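Local coordinates for protein ochratoxinase (Aspergillus niger, PDB 4C65) that hydrolyses the amide bond of ochratoxin A to ochratoxin alpha and L-phenylalanine, acting as a zinc-dependent carboxypeptidase that prefers C-terminal aromatic residues, at residues A[121-124]-A[125-129]; A[222-225]-A[226-229]; A[268-271]-A[272-275]. All coordinates share one frame; numbering follows the deposited sequence.

Contact 1 (A[121-124]-A[125-129]); sequences EVAK and AINDG
N127 lays its side-chain amide against the A123 peptide one turn back, with ND2 4.1 Å from A123 CB. The backbone of the same pair supplies the straightest bond of the contact: N127 N donates to A123 O over 2.7 Å at 167°, nearly in line with the carbonyl. CG of N127 stands anti to its own carbonyl carbon (chi1 -67°), which carries the amide back beside that oxygen; ND2 comes within 3.2 Å of A123 O, but at an angle too poor for a hydrogen bond. D128 is turned differently. Its CG lies between backbone N and carbonyl carbon (chi1 71°), and this swings the carboxylate back alongside K124 O, with D128 CG 3.3 Å from that oxygen. Carboxylate and carbonyl are both acceptors and do not bond; it is D128 N that donates to the same K124 O. The carboxylate finds its partners beyond the segment: OD1 bonds to T130 OG1, and OD2 forms a salt bridge with R96 of a neighbouring subunit.

V122 O takes two donors. I126 N reaches it over 3.3 Å in the carbonyl plane, whereas A125 N, at 2.8 Å, sits well above that plane. A125 CB rests 3.4 Å from V122 O, and I126 CG1 lies near the same oxygen. Both A123 and I126 also touch V136 of strand 135-138. The helix ends at N127, and G129, with positive phi, is the first residue to leave helical backbone angles; G129 N bonds to I126 O over 3.0 Å. Mixed i-to-i+3 and i-to-i+4 bonding followed by a left-handed glycine marks a helix C-terminus, here that of the helix in the beta-alpha-beta unit formed by strand 109-114, helix 119-127 and strand 135-138 of the amidohydrolase barrel.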
ATOM      1  N   GLU A 121       7.538 -11.794  24.621  1.00 15.69           N
ATOM      2  CA  GLU A 121       8.737 -12.004  23.804  1.00 15.62           C
ATOM      3  C   GLU A 121       9.985 -12.248  24.681  1.00 15.44           C
ATOM      4  O   GLU A 121      10.839 -13.076  24.348  1.00 15.43           O
ATOM      5  CB  GLU A 121       8.953 -10.796  22.884  1.00 15.71           C
ATOM      6  CG  GLU A 121       7.931 -10.669  21.752  1.00 15.75           C
ATOM      7  CD  GLU A 121       6.533 -10.217  22.189  1.00 15.68           C
ATOM      8  OE1 GLU A 121       6.402  -9.415  23.148  1.00 15.73           O
ATOM      9  OE2 GLU A 121       5.567 -10.666  21.543  1.00 14.96           O
ATOM     10  N   VAL A 122      10.082 -11.531  25.792  1.00 14.97           N
ATOM     11  CA  VAL A 122      11.187 -11.705  26.728  1.00 15.22           C
ATOM     12  C   VAL A 122      11.049 -13.017  27.495  1.00 15.98           C
ATOM     13  O   VAL A 122      12.065 -13.690  27.760  1.00 16.10           O
ATOM     14  CB  VAL A 122      11.306 -10.503  27.672  1.00 14.83           C
ATOM     15  CG1 VAL A 122      12.311 -10.765  28.781  1.00 15.20           C
ATOM     16  CG2 VAL A 122      11.715  -9.245  26.900  1.00 14.79           C
ATOM     17  N   ALA A 123       9.815 -13.402  27.849  1.00 16.48           N
ATOM     18  CA  ALA A 123       9.587 -14.687  28.565  1.00 17.02           C
ATOM     19  C   ALA A 123      10.214 -15.861  27.822  1.00 18.04           C
ATOM     20  O   ALA A 123      10.726 -16.797  28.425  1.00 18.20           O
ATOM     21  CB  ALA A 123       8.118 -14.939  28.789  1.00 16.86           C
ATOM     22  N   LYS A 124      10.225 -15.788  26.499  1.00 19.00           N
ATOM     23  CA  LYS A 124      10.859 -16.819  25.702  1.00 20.34           C
ATOM     24  C   LYS A 124      12.328 -16.975  26.028  1.00 20.97           C
ATOM     25  O   LYS A 124      12.838 -18.092  25.989  1.00 22.82           O
ATOM     26  CB  LYS A 124      10.748 -16.518  24.229  1.00 21.38           C
ATOM     27  CG  LYS A 124       9.353 -16.633  23.703  1.00 22.13           C
ATOM     28  CD  LYS A 124       9.267 -16.076  22.288  1.00 23.99           C
ATOM     29  CE  LYS A 124       8.682 -17.116  21.361  1.00 25.86           C
ATOM     30  NZ  LYS A 124       7.510 -16.549  20.665  1.00 27.14           N
ATOM     31  N   ALA A 125      13.016 -15.877  26.324  1.00 20.52           N
ATOM     32  CA  ALA A 125      14.419 -15.949  26.650  1.00 20.84           C
ATOM     33  C   ALA A 125      14.622 -16.448  28.088  1.00 21.66           C
ATOM     34  O   ALA A 125      15.716 -16.921  28.443  1.00 23.14           O
ATOM     35  CB  ALA A 125      15.077 -14.610  26.425  1.00 20.66           C
ATOM     36  N   ILE A 126      13.612 -16.300  28.934  1.00 20.94           N
ATOM     37  CA  ILE A 126      13.681 -16.812  30.303  1.00 20.94           C
ATOM     38  C   ILE A 126      13.401 -18.308  30.269  1.00 21.21           C
ATOM     39  O   ILE A 126      14.136 -19.100  30.843  1.00 21.42           O
ATOM     40  CB  ILE A 126      12.649 -16.131  31.218  1.00 20.60           C
ATOM     41  CG1 ILE A 126      12.975 -14.656  31.390  1.00 20.08           C
ATOM     42  CG2 ILE A 126      12.628 -16.804  32.576  1.00 20.94           C
ATOM     43  CD1 ILE A 126      11.913 -13.873  32.118  1.00 19.83           C
ATOM     44  N   ASN A 127      12.364 -18.691  29.530  1.00 21.26           N
ATOM     45  CA  ASN A 127      11.946 -20.086  29.441  1.00 21.55           C
ATOM     46  C   ASN A 127      12.915 -20.978  28.699  1.00 21.29           C
ATOM     47  O   ASN A 127      12.944 -22.154  28.968  1.00 22.77           O
ATOM     48  CB  ASN A 127      10.547 -20.204  28.813  1.00 21.67           C
ATOM     49  CG  ASN A 127       9.477 -19.627  29.702  1.00 21.47           C
ATOM     50  OD1 ASN A 127       9.565 -19.720  30.908  1.00 22.77           O
ATOM     51  ND2 ASN A 127       8.487 -18.987  29.116  1.00 22.20           N
ATOM     52  N   ASP A 128      13.708 -20.462  27.774  1.00 21.07           N
ATOM     53  CA  ASP A 128      14.761 -21.305  27.187  1.00 21.42           C
ATOM     54  C   ASP A 128      16.057 -21.249  27.992  1.00 20.85           C
ATOM     55  O   ASP A 128      17.064 -21.804  27.576  1.00 21.36           O
ATOM     56  CB  ASP A 128      14.991 -21.001  25.700  1.00 22.48           C
ATOM     57  CG  ASP A 128      15.662 -19.645  25.433  1.00 23.43           C
ATOM     58  OD1 ASP A 128      16.075 -18.935  26.364  1.00 23.55           O
ATOM     59  OD2 ASP A 128      15.731 -19.266  24.248  1.00 25.34           O
ATOM     60  N   GLY A 129      16.045 -20.568  29.135  1.00 19.71           N
ATOM     61  CA  GLY A 129      17.223 -20.509  29.995  1.00 19.39           C
ATOM     62  C   GLY A 129      18.363 -19.584  29.542  1.00 19.30           C
ATOM     63  O   GLY A 129      19.403 -19.565  30.186  1.00 20.11           O
TER

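Contact 2 (A[222-225]-A[226-229])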
ATOM      1  N   GLN A 222     -13.410   4.926  28.686  1.00 14.49           N
ATOM      2  CA  GLN A 222     -12.829   4.687  27.350  1.00 14.30           C
ATOM      3  C   GLN A 222     -13.224   3.318  26.839  1.00 13.41           C
ATOM      4  O   GLN A 222     -13.373   2.381  27.630  1.00 12.87           O
ATOM      5  CB  GLN A 222     -11.315   4.811  27.387  1.00 15.13           C
ATOM      6  CG  GLN A 222     -10.831   6.241  27.448  1.00 16.95           C
ATOM      7  CD  GLN A 222      -9.337   6.359  27.321  1.00 18.38           C
ATOM      8  OE1 GLN A 222      -8.614   5.380  27.112  1.00 17.94           O
ATOM      9  NE2 GLN A 222      -8.856   7.566  27.511  1.00 20.75           N
ATOM     10  N   PHE A 223     -13.363   3.223  25.509  1.00 13.66           N
ATOM     11  CA  PHE A 223     -14.067   2.128  24.820  1.00 13.65           C
ATOM     12  C   PHE A 223     -15.563   2.219  25.125  1.00 14.02           C
ATOM     13  O   PHE A 223     -15.963   2.725  26.156  1.00 13.85           O
ATOM     14  CB  PHE A 223     -13.535   0.742  25.220  1.00 13.34           C
ATOM     15  CG  PHE A 223     -12.253   0.344  24.523  1.00 13.49           C
ATOM     16  CD1 PHE A 223     -12.214   0.217  23.147  1.00 14.23           C
ATOM     17  CD2 PHE A 223     -11.110   0.024  25.254  1.00 13.37           C
ATOM     18  CE1 PHE A 223     -11.053  -0.186  22.512  1.00 14.67           C
ATOM     19  CE2 PHE A 223      -9.949  -0.364  24.622  1.00 13.81           C
ATOM     20  CZ  PHE A 223      -9.924  -0.459  23.257  1.00 14.47           C
ATOM     21  N   SER A 224     -16.380   1.733  24.203  1.00 15.08           N
ATOM     22  CA  SER A 224     -17.795   1.584  24.422  1.00 16.04           C
ATOM     23  C   SER A 224     -18.019   0.347  25.276  1.00 16.31           C
ATOM     24  O   SER A 224     -17.212  -0.561  25.247  1.00 15.85           O
ATOM     25  CB  SER A 224     -18.521   1.400  23.086  1.00 17.79           C
ATOM     26  OG  SER A 224     -18.161   0.187  22.469  1.00 18.23           O
ATOM     27  N   PRO A 225     -19.165   0.280  25.969  1.00 17.50           N
ATOM     28  CA  PRO A 225     -19.553  -0.972  26.622  1.00 18.61           C
ATOM     29  C   PRO A 225     -19.611  -2.162  25.656  1.00 20.37           C
ATOM     30  O   PRO A 225     -19.269  -3.256  26.049  1.00 21.06           O
ATOM     31  CB  PRO A 225     -20.949  -0.663  27.197  1.00 20.17           C
ATOM     32  CG  PRO A 225     -20.968   0.812  27.385  1.00 19.12           C
ATOM     33  CD  PRO A 225     -20.111   1.373  26.260  1.00 18.11           C
ATOM     34  N   GLU A 226     -20.047  -1.948  24.418  1.00 21.17           N
ATOM     35  CA  GLU A 226     -20.084  -3.011  23.411  1.00 21.34           C
ATOM     36  C   GLU A 226     -18.653  -3.575  23.138  1.00 20.28           C
ATOM     37  O   GLU A 226     -18.457  -4.789  23.071  1.00 19.92           O
ATOM     38  CB  GLU A 226     -20.661  -2.498  22.084  1.00 22.57           C
ATOM     39  CG  GLU A 226     -22.061  -1.892  22.147  1.00 24.12           C
ATOM     40  CD  GLU A 226     -22.097  -0.384  22.466  1.00 24.60           C
ATOM     41  OE1 GLU A 226     -21.605   0.046  23.531  1.00 23.68           O
ATOM     42  OE2 GLU A 226     -22.617   0.373  21.616  1.00 25.94           O
ATOM     43  N   GLU A 227     -17.667  -2.703  22.977  1.00 19.88           N
ATOM     44  CA  GLU A 227     -16.303  -3.160  22.769  1.00 19.01           C
ATOM     45  C   GLU A 227     -15.759  -3.878  23.994  1.00 18.42           C
ATOM     46  O   GLU A 227     -15.152  -4.944  23.867  1.00 17.63           O
ATOM     47  CB  GLU A 227     -15.383  -1.992  22.426  1.00 18.90           C
ATOM     48  CG  GLU A 227     -15.559  -1.464  21.015  1.00 19.63           C
ATOM     49  CD  GLU A 227     -15.106  -0.036  20.879  1.00 20.06           C
ATOM     50  OE1 GLU A 227     -15.771   0.831  21.473  1.00 20.44           O
ATOM     51  OE2 GLU A 227     -14.083   0.229  20.183  1.00 19.89           O
ATOM     52  N   LEU A 228     -15.993  -3.311  25.180  1.00 19.01           N
ATOM     53  CA  LEU A 228     -15.469  -3.907  26.402  1.00 18.70           C
ATOM     54  C   LEU A 228     -16.024  -5.320  26.624  1.00 19.03           C
ATOM     55  O   LEU A 228     -15.296  -6.211  27.017  1.00 18.61           O
ATOM     56  CB  LEU A 228     -15.752  -3.027  27.621  1.00 18.97           C
ATOM     57  CG  LEU A 228     -14.977  -1.714  27.753  1.00 18.87           C
ATOM     58  CD1 LEU A 228     -15.512  -0.910  28.933  1.00 19.44           C
ATOM     59  CD2 LEU A 228     -13.493  -1.991  27.919  1.00 18.07           C
ATOM     60  N   LYS A 229     -17.297  -5.522  26.353  1.00 20.11           N
ATOM     61  CA  LYS A 229     -17.905  -6.831  26.521  1.00 20.61           C
ATOM     62  C   LYS A 229     -17.265  -7.854  25.577  1.00 19.79           C
ATOM     63  O   LYS A 229     -16.982  -8.971  25.969  1.00 19.08           O
ATOM     64  CB  LYS A 229     -19.411  -6.734  26.277  1.00 22.61           C
ATOM     65  CG  LYS A 229     -20.176  -8.034  26.422  1.00 24.24           C
ATOM     66  CD  LYS A 229     -21.659  -7.767  26.232  1.00 26.90           C
ATOM     67  CE  LYS A 229     -22.518  -9.030  26.383  1.00 28.93           C
ATOM     68  NZ  LYS A 229     -23.045  -9.546  25.066  1.00 30.57           N
TER
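S224 and E227 form a capping box at the N-terminus of helix 225-237, the helix that follows strand 203-206 in the amidohydrolase barrel. E226 comes first along the helix. Its chain bends at chi2 (88°), bringing OE1 back to 3.4 Å from both P225 CD and S224 CB, so that glutamate and proline lie side by side and point the same way. OE2 of E226 instead forms a salt bridge with R189 of another neighbouring subunit, not the one that meets contact 1.

E227 closes the box in both directions. Its backbone N donates to S224 OG over 3.0 Å at 163°, and its OE1 accepts the S224 backbone N-H in return, over 2.9 Å and from above the carboxylate plane. The same OE1 also receives the S224 hydroxyl and makes a salt bridge to R193 of the subunit that supplies R189; this concentration of donors would be expected to favour the carboxylate form. The E227 carboxylate stands at 89° to the F223 ring, meeting its edge, while OE2 is bonded to G184 N.

L228 then packs its isobutyl group obliquely against F223, CG lying 3.8 Å from F223 CB, and its other neighbours include V205 of the strand and A254 and A258 of helix 249-258. Its backbone N donates to S224 O. K229 continues the helical pattern with N to P225 O. The tightest polar approach belongs to the box itself: S224 OG gives its proton to the anti lone pair of E227 OE1 at 2.7 Å.

Contact 3 (A[268-271]-A[272-275]); sequences YADE and EVWE
The indole of W274 lies with one face against the backbone of the turn that opens its own helix. D270 O stands 3.2 Å above the ring plane, displaced toward the rim, and E271 N lies over the same face, also near the rim. The benzo portion covers the first helical residue, bringing CE3 to 3.3 Å from E271 CA. A269 CB meets the pyrrole portion obliquely, 3.6 Å from NE1, and that nitrogen makes a weak hydrogen bond to A320 O of helix 304-327. Chi1 of -52° sets W274 CG anti to its carbonyl carbon and folds the ring back toward the N-terminus, over D270 and E271.

The second flat group is the carboxylate of D270, the N-cap residue. With CG held between backbone N and carbonyl carbon (chi1 57°), OD1 turns onto the first turn and accepts V273 N over 3.2 Å at 167°, nearly along its C-O axis. The valine returns the contact through CG2, 3.3 Å from the same OD1, while its CG1 packs on A269 CB at 3.7 Å and its side chain also meets I252 of helix 249-258. Regular bonding follows in W274 N to D270 O and E275 N to E271 O.

D270 OD2 and E272 OE1, 5.0 Å apart, both form salt bridges to K249. The N-cap acid and E272 thus share one lysine, which should offset their mutual repulsion, while negative charge at the N-terminal end would be expected to interact favourably with the helix dipole. The chemistry is that of a capped helix start: the D270 carboxylate is tied to V273 N and K249, and the W274 indole lies on the turn's peptide groups.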
ATOM      1  N   TYR A 268     -11.301   6.317  41.901  1.00 24.58           N
ATOM      2  CA  TYR A 268     -12.575   6.862  42.396  1.00 25.87           C
ATOM      3  C   TYR A 268     -13.527   5.761  42.853  1.00 25.80           C
ATOM      4  O   TYR A 268     -14.745   5.906  42.789  1.00 26.39           O
ATOM      5  CB  TYR A 268     -13.219   7.792  41.329  1.00 26.41           C
ATOM      6  CG  TYR A 268     -12.483   9.090  41.196  1.00 26.98           C
ATOM      7  CD1 TYR A 268     -12.801  10.184  42.005  1.00 28.60           C
ATOM      8  CD2 TYR A 268     -11.437   9.215  40.311  1.00 26.19           C
ATOM      9  CE1 TYR A 268     -12.099  11.373  41.907  1.00 29.53           C
ATOM     10  CE2 TYR A 268     -10.719  10.390  40.220  1.00 27.13           C
ATOM     11  CZ  TYR A 268     -11.056  11.462  41.019  1.00 28.88           C
ATOM     12  OH  TYR A 268     -10.336  12.616  40.900  1.00 30.06           O
ATOM     13  N   ALA A 269     -12.958   4.646  43.293  1.00 25.39           N
ATOM     14  CA  ALA A 269     -13.749   3.592  43.905  1.00 25.74           C
ATOM     15  C   ALA A 269     -14.385   4.123  45.168  1.00 27.83           C
ATOM     16  O   ALA A 269     -13.717   4.729  45.992  1.00 28.97           O
ATOM     17  CB  ALA A 269     -12.888   2.396  44.227  1.00 24.50           C
ATOM     18  N   ASP A 270     -15.683   3.912  45.305  1.00 29.09           N
ATOM     19  CA  ASP A 270     -16.417   4.324  46.491  1.00 30.98           C
ATOM     20  C   ASP A 270     -17.147   3.106  47.014  1.00 31.35           C
ATOM     21  O   ASP A 270     -16.892   1.994  46.543  1.00 29.81           O
ATOM     22  CB  ASP A 270     -17.398   5.437  46.150  1.00 32.45           C
ATOM     23  CG  ASP A 270     -18.367   5.051  45.055  1.00 32.39           C
ATOM     24  OD1 ASP A 270     -18.380   3.887  44.611  1.00 30.73           O
ATOM     25  OD2 ASP A 270     -19.138   5.943  44.627  1.00 34.53           O
ATOM     26  N   GLU A 271     -18.049   3.298  47.977  1.00 33.85           N
ATOM     27  CA  GLU A 271     -18.745   2.180  48.594  1.00 35.27           C
ATOM     28  C   GLU A 271     -19.409   1.266  47.570  1.00 33.63           C
ATOM     29  O   GLU A 271     -19.282   0.054  47.664  1.00 32.61           O
ATOM     30  CB  GLU A 271     -19.743   2.645  49.640  1.00 39.61           C
ATOM     31  CG  GLU A 271     -20.274   1.461  50.421  1.00 43.03           C
ATOM     32  CD  GLU A 271     -21.310   1.772  51.497  1.00 48.27           C
ATOM     33  OE1 GLU A 271     -21.482   2.927  51.968  1.00 51.99           O
ATOM     34  OE2 GLU A 271     -22.008   0.809  51.902  1.00 53.51           O
ATOM     35  N   GLU A 272     -20.100   1.841  46.596  1.00 33.38           N
ATOM     36  CA  GLU A 272     -20.770   1.058  45.569  1.00 33.00           C
ATOM     37  C   GLU A 272     -19.800   0.145  44.805  1.00 31.14           C
ATOM     38  O   GLU A 272     -20.101  -1.025  44.583  1.00 30.73           O
ATOM     39  CB  GLU A 272     -21.505   1.986  44.593  1.00 34.37           C
ATOM     40  CG  GLU A 272     -22.054   1.276  43.363  1.00 34.25           C
ATOM     41  CD  GLU A 272     -22.942   2.151  42.498  1.00 35.69           C
ATOM     42  OE1 GLU A 272     -22.933   3.395  42.665  1.00 36.97           O
ATOM     43  OE2 GLU A 272     -23.641   1.588  41.638  1.00 35.62           O
ATOM     44  N   VAL A 273     -18.635   0.686  44.423  1.00 29.82           N
ATOM     45  CA  VAL A 273     -17.578  -0.070  43.739  1.00 27.43           C
ATOM     46  C   VAL A 273     -17.018  -1.221  44.597  1.00 26.77           C
ATOM     47  O   VAL A 273     -16.870  -2.340  44.112  1.00 25.02           O
ATOM     48  CB  VAL A 273     -16.405   0.847  43.356  1.00 26.94           C
ATOM     49  CG1 VAL A 273     -15.269   0.046  42.751  1.00 25.75           C
ATOM     50  CG2 VAL A 273     -16.864   1.913  42.370  1.00 27.77           C
ATOM     51  N   TRP A 274     -16.718  -0.942  45.862  1.00 27.11           N
ATOM     52  CA  TRP A 274     -16.156  -1.962  46.746  1.00 27.11           C
ATOM     53  C   TRP A 274     -17.098  -3.162  46.851  1.00 28.15           C
ATOM     54  O   TRP A 274     -16.672  -4.313  46.689  1.00 27.78           O
ATOM     55  CB  TRP A 274     -15.854  -1.409  48.141  1.00 27.49           C
ATOM     56  CG  TRP A 274     -15.024  -0.145  48.144  1.00 27.25           C
ATOM     57  CD1 TRP A 274     -14.015   0.168  47.291  1.00 26.27           C
ATOM     58  CD2 TRP A 274     -15.131   0.957  49.061  1.00 28.33           C
ATOM     59  NE1 TRP A 274     -13.488   1.399  47.612  1.00 26.90           N
ATOM     60  CE2 TRP A 274     -14.159   1.904  48.692  1.00 28.06           C
ATOM     61  CE3 TRP A 274     -15.969   1.238  50.143  1.00 29.83           C
ATOM     62  CZ2 TRP A 274     -14.012   3.119  49.355  1.00 29.43           C
ATOM     63  CZ3 TRP A 274     -15.801   2.445  50.830  1.00 31.10           C
ATOM     64  CH2 TRP A 274     -14.831   3.369  50.431  1.00 30.74           C
ATOM     65  N   GLU A 275     -18.375  -2.893  47.091  1.00 30.30           N
ATOM     66  CA  GLU A 275     -19.378  -3.951  47.183  1.00 31.70           C
ATOM     67  C   GLU A 275     -19.489  -4.754  45.898  1.00 30.64           C
ATOM     68  O   GLU A 275     -19.537  -5.984  45.941  1.00 30.04           O
ATOM     69  CB  GLU A 275     -20.756  -3.370  47.546  1.00 34.84           C
ATOM     70  CG  GLU A 275     -20.826  -2.878  48.982  1.00 37.18           C
ATOM     71  CD  GLU A 275     -20.222  -3.885  49.951  1.00 38.55           C
ATOM     72  OE1 GLU A 275     -20.658  -5.060  49.914  1.00 38.98           O
ATOM     73  OE2 GLU A 275     -19.286  -3.518  50.718  1.00 40.38           O
TER

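Overall arrangement
All three contacts sit at helix ends of the barrel domain, but at different ends and depths. Contact 1 closes helix 119-127, whereas contacts 2 and 3 open helices 225-237 and 271-280. Contact 2 is the most buried; contacts 1 and 3 are partly buried. Their centres lie about 20 Å apart for contacts 2 and 3, whose side chains both reach helix 249-258, and about 39 Å for contacts 1 and 3, on opposite sides of the chain's centre. One carboxylate of contact 1 and two of contact 2 bind arginines of neighbouring subunits in the octamer, while contact 3 meets no other chain and uses lysines of its own. A serine caps in contact 2, an aspartate in contact 3.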